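Luciferase-like monooxygenase (Streptomyces bottropensis, PDB 4US5) is probably a monooxygenase of the bacterial luciferase family, using molecular oxygen to oxidise an organic substrate. Local coordinates at residues B[8-13]-B[42-47]. Residues are numbered along the deposited sequence; the frame is centred on the assembly and turned at random.
With NA (sodium ion), chain R; NA (sodium ion), chain L; NA (sodium ion), chain O.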
ATOM      1  N   SER B   8       3.919  19.830 -11.506  1.00 16.89           N
ATOM      2  CA  SER B   8       3.719  18.652 -10.695  1.00 17.61           C
ATOM      3  C   SER B   8       4.829  17.640 -11.046  1.00 17.22           C
ATOM      4  O   SER B   8       5.657  17.880 -11.954  1.00 16.38           O
ATOM      5  CB  SER B   8       2.362  18.041 -10.951  1.00 18.57           C
ATOM      6  OG  SER B   8       1.363  18.843 -10.349  1.00 18.45           O
ATOM      7  N   VAL B   9       4.922  16.565 -10.264  1.00 16.33           N
ATOM      8  CA  VAL B   9       5.996  15.559 -10.434  1.00 16.21           C
ATOM      9  C   VAL B   9       5.335  14.208 -10.715  1.00 15.95           C
ATOM     10  O   VAL B   9       4.352  13.869 -10.083  1.00 17.71           O
ATOM     11  CB  VAL B   9       6.887  15.405  -9.182  1.00 17.39           C
ATOM     12  CG1 VAL B   9       7.963  14.377  -9.416  1.00 17.89           C
ATOM     13  CG2 VAL B   9       7.475  16.734  -8.736  1.00 17.68           C
ATOM     14  N   VAL B  10       5.841  13.505 -11.727  1.00 15.62           N
ATOM     15  CA  VAL B  10       5.476  12.125 -12.004  1.00 16.40           C
ATOM     16  C   VAL B  10       6.744  11.311 -11.860  1.00 16.32           C
ATOM     17  O   VAL B  10       7.734  11.541 -12.579  1.00 16.76           O
ATOM     18  CB  VAL B  10       4.832  11.985 -13.408  1.00 18.14           C
ATOM     19  CG1 VAL B  10       4.436  10.554 -13.689  1.00 18.08           C
ATOM     20  CG2 VAL B  10       3.608  12.898 -13.522  1.00 18.91           C
ATOM     21  N   GLU B  11       6.725  10.378 -10.910  1.00 14.93           N
ATOM     22  CA  GLU B  11       7.884   9.673 -10.467  1.00 17.23           C
ATOM     23  C   GLU B  11       7.752   8.179 -10.794  1.00 16.55           C
ATOM     24  O   GLU B  11       6.919   7.482 -10.226  1.00 18.68           O
ATOM     25  CB  GLU B  11       8.053   9.878  -8.953  1.00 17.37           C
ATOM     26  CG  GLU B  11       9.029   8.900  -8.247  1.00 19.39           C
ATOM     27  CD  GLU B  11      10.475   9.090  -8.655  1.00 21.07           C
ATOM     28  OE1 GLU B  11      10.797   9.035  -9.861  1.00 21.69           O
ATOM     29  OE2 GLU B  11      11.317   9.304  -7.754  1.00 23.32           O
ATOM     30  N   GLN B  12       8.592   7.700 -11.702  1.00 17.38           N
ATOM     31  CA  GLN B  12       8.657   6.269 -11.994  1.00 19.38           C
ATOM     32  C   GLN B  12       9.769   5.551 -11.208  1.00 20.47           C
ATOM     33  O   GLN B  12       9.864   4.336 -11.224  1.00 21.12           O
ATOM     34  CB  GLN B  12       8.777   6.060 -13.501  1.00 21.72           C
ATOM     35  CG  GLN B  12      10.155   6.230 -14.080  1.00 21.74           C
ATOM     36  CD  GLN B  12      10.641   7.663 -14.206  1.00 24.69           C
ATOM     37  OE1 GLN B  12      10.286   8.554 -13.425  1.00 27.83           O
ATOM     38  NE2 GLN B  12      11.566   7.863 -15.118  1.00 26.26           N
ATOM     39  N   ALA B  13      10.548   6.331 -10.455  1.00 18.21           N
ATOM     40  CA  ALA B  13      11.604   5.785  -9.583  1.00 18.30           C
ATOM     41  C   ALA B  13      12.637   4.961 -10.353  1.00 17.31           C
ATOM     42  O   ALA B  13      12.810   3.767 -10.116  1.00 17.90           O
ATOM     43  CB  ALA B  13      11.013   4.999  -8.443  1.00 17.98           C
ATOM     44  N   ARG B  42       1.100  18.396  -7.297  1.00 17.60           N
ATOM     45  CA  ARG B  42       0.904  16.976  -6.970  1.00 17.35           C
ATOM     46  C   ARG B  42       2.155  16.173  -7.283  1.00 15.71           C
ATOM     47  O   ARG B  42       2.986  16.573  -8.103  1.00 16.22           O
ATOM     48  CB  ARG B  42      -0.314  16.367  -7.674  1.00 16.55           C
ATOM     49  CG  ARG B  42      -0.193  16.183  -9.194  1.00 17.77           C
ATOM     50  CD  ARG B  42      -1.549  16.034  -9.868  1.00 18.46           C
ATOM     51  NE  ARG B  42      -2.291  17.300  -9.941  1.00 18.59           N
ATOM     52  CZ  ARG B  42      -3.516  17.508  -9.441  1.00 20.37           C
ATOM     53  NH1 ARG B  42      -4.163  16.567  -8.753  1.00 20.46           N
ATOM     54  NH2 ARG B  42      -4.100  18.683  -9.615  1.00 22.08           N
ATOM     55  N   PHE B  43       2.258  15.029  -6.634  1.00 15.86           N
ATOM     56  CA  PHE B  43       3.373  14.117  -6.803  1.00 15.24           C
ATOM     57  C   PHE B  43       2.738  12.763  -7.105  1.00 15.44           C
ATOM     58  O   PHE B  43       2.052  12.186  -6.249  1.00 15.09           O
ATOM     59  CB  PHE B  43       4.184  14.053  -5.519  1.00 15.48           C
ATOM     60  CG  PHE B  43       5.484  13.268  -5.656  1.00 15.87           C
ATOM     61  CD1 PHE B  43       5.489  11.880  -5.586  1.00 17.43           C
ATOM     62  CD2 PHE B  43       6.672  13.917  -5.884  1.00 16.46           C
ATOM     63  CE1 PHE B  43       6.654  11.179  -5.725  1.00 16.48           C
ATOM     64  CE2 PHE B  43       7.843  13.217  -6.005  1.00 16.58           C
ATOM     65  CZ  PHE B  43       7.834  11.844  -5.917  1.00 17.02           C
ATOM     66  N   TRP B  44       2.935  12.273  -8.319  1.00 14.36           N
ATOM     67  CA  TRP B  44       2.397  11.001  -8.699  1.00 14.55           C
ATOM     68  C   TRP B  44       3.466   9.942  -8.773  1.00 13.82           C
ATOM     69  O   TRP B  44       4.586  10.208  -9.215  1.00 14.70           O
ATOM     70  CB  TRP B  44       1.720  11.122 -10.063  1.00 15.23           C
ATOM     71  CG  TRP B  44       0.385  11.736 -10.044  1.00 15.35           C
ATOM     72  CD1 TRP B  44      -0.325  12.154  -8.954  1.00 17.14           C
ATOM     73  CD2 TRP B  44      -0.403  12.056 -11.181  1.00 16.70           C
ATOM     74  NE1 TRP B  44      -1.525  12.669  -9.344  1.00 18.36           N
ATOM     75  CE2 TRP B  44      -1.620  12.603 -10.710  1.00 17.11           C
ATOM     76  CE3 TRP B  44      -0.222  11.898 -12.559  1.00 18.80           C
ATOM     77  CZ2 TRP B  44      -2.615  13.062 -11.554  1.00 16.86           C
ATOM     78  CZ3 TRP B  44      -1.233  12.340 -13.410  1.00 17.82           C
ATOM     79  CH2 TRP B  44      -2.421  12.879 -12.906  1.00 17.91           C
ATOM     80  N   VAL B  45       3.098   8.721  -8.419  1.00 14.68           N
ATOM     81  CA  VAL B  45       3.996   7.572  -8.489  1.00 14.77           C
ATOM     82  C   VAL B  45       3.448   6.603  -9.555  1.00 14.06           C
ATOM     83  O   VAL B  45       2.277   6.195  -9.468  1.00 15.15           O
ATOM     84  CB  VAL B  45       4.095   6.858  -7.140  1.00 16.29           C
ATOM     85  CG1 VAL B  45       5.069   5.663  -7.205  1.00 16.20           C
ATOM     86  CG2 VAL B  45       4.536   7.821  -6.055  1.00 17.27           C
ATOM     87  N   ALA B  46       4.303   6.196 -10.494  1.00 16.05           N
ATOM     88  CA  ALA B  46       3.923   5.330 -11.612  1.00 17.35           C
ATOM     89  C   ALA B  46       4.093   3.859 -11.219  1.00 19.54           C
ATOM     90  O   ALA B  46       4.757   3.540 -10.239  1.00 26.90           O
ATOM     91  CB  ALA B  46       4.721   5.673 -12.852  1.00 17.90           C
ATOM     92  N   GLU B  47       3.429   2.974 -11.932  1.00 16.75           N
ATOM     93  CA  GLU B  47       3.496   1.556 -11.681  1.00 17.35           C
ATOM     94  C   GLU B  47       4.254   0.905 -12.812  1.00 18.52           C
ATOM     95  O   GLU B  47       3.828   0.985 -13.981  1.00 18.16           O
ATOM     96  CB  GLU B  47       2.077   1.006 -11.619  1.00 17.15           C
ATOM     97  CG  GLU B  47       1.988  -0.484 -11.445  1.00 16.64           C
ATOM     98  CD  GLU B  47       0.593  -0.973 -11.082  1.00 17.85           C
ATOM     99  OE1 GLU B  47      -0.241  -0.173 -10.567  1.00 17.53           O
ATOM    100  OE2 GLU B  47       0.319  -2.179 -11.267  1.00 19.09           O
TER
HETATM  101 NA    NA R1341      10.344  11.079 -12.907  1.00 31.76          NA
HETATM  102 NA    NA L1335      13.680   7.826  -7.479  1.00 26.64          NA
HETATM  103 NA    NA O1338      -0.978  -1.068  -7.905  1.00 27.72          NA
HETATM  104  O   HOH W   1       7.203   4.464  -9.993  1.00 43.00           O
HETATM  105  O   HOH W   2      16.045   7.456  -9.139  1.00 16.91           O
HETATM  106  O   HOH W   3      -3.536  -1.866  -7.106  1.00 23.92           O
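With CG anti to the backbone N in both Phe43 (chi1 -172°) and Glu11 (chi1 165°), the phenyl ring and the base of the glutamate side chain run side by side on one face of the sheet. Phe43 CZ meets Glu11 CB at 3.6 Å, while Phe43 CE2 touches Val9 CG1 at 3.6 Å; Leu31, Ala32 and Ala35 of helix 21-38 cover this apolar patch. Beyond CG, Glu11 bends at chi2 and leads its carboxylate away from residues 42-47. Glu11 OE1 accepts the N-H of Ala13 at 2.8 Å from above the carboxylate plane and forms a salt bridge with Arg322, while OE2 hydrogen-bonds Ser28 OG and binds a sodium ion at 2.8 Å. Strands 6-11 and 42-45, joined through helix 21-38, are the first beta-alpha-beta unit of the TIM barrel characteristic of luciferase-like monooxygenases. Trp44 is gripped twice, its N donating almost straight to Val9 O (2.8 Å) and its O accepting from Glu11 N (2.7 Å). An alanine in place of Glu11 would probably loosen the turn at Ala13 and weaken the sodium site. On the opposite face, Arg42 CD lies over the Trp44 indole near its rim, and the guanidinium reaches Glu309 and Asp106.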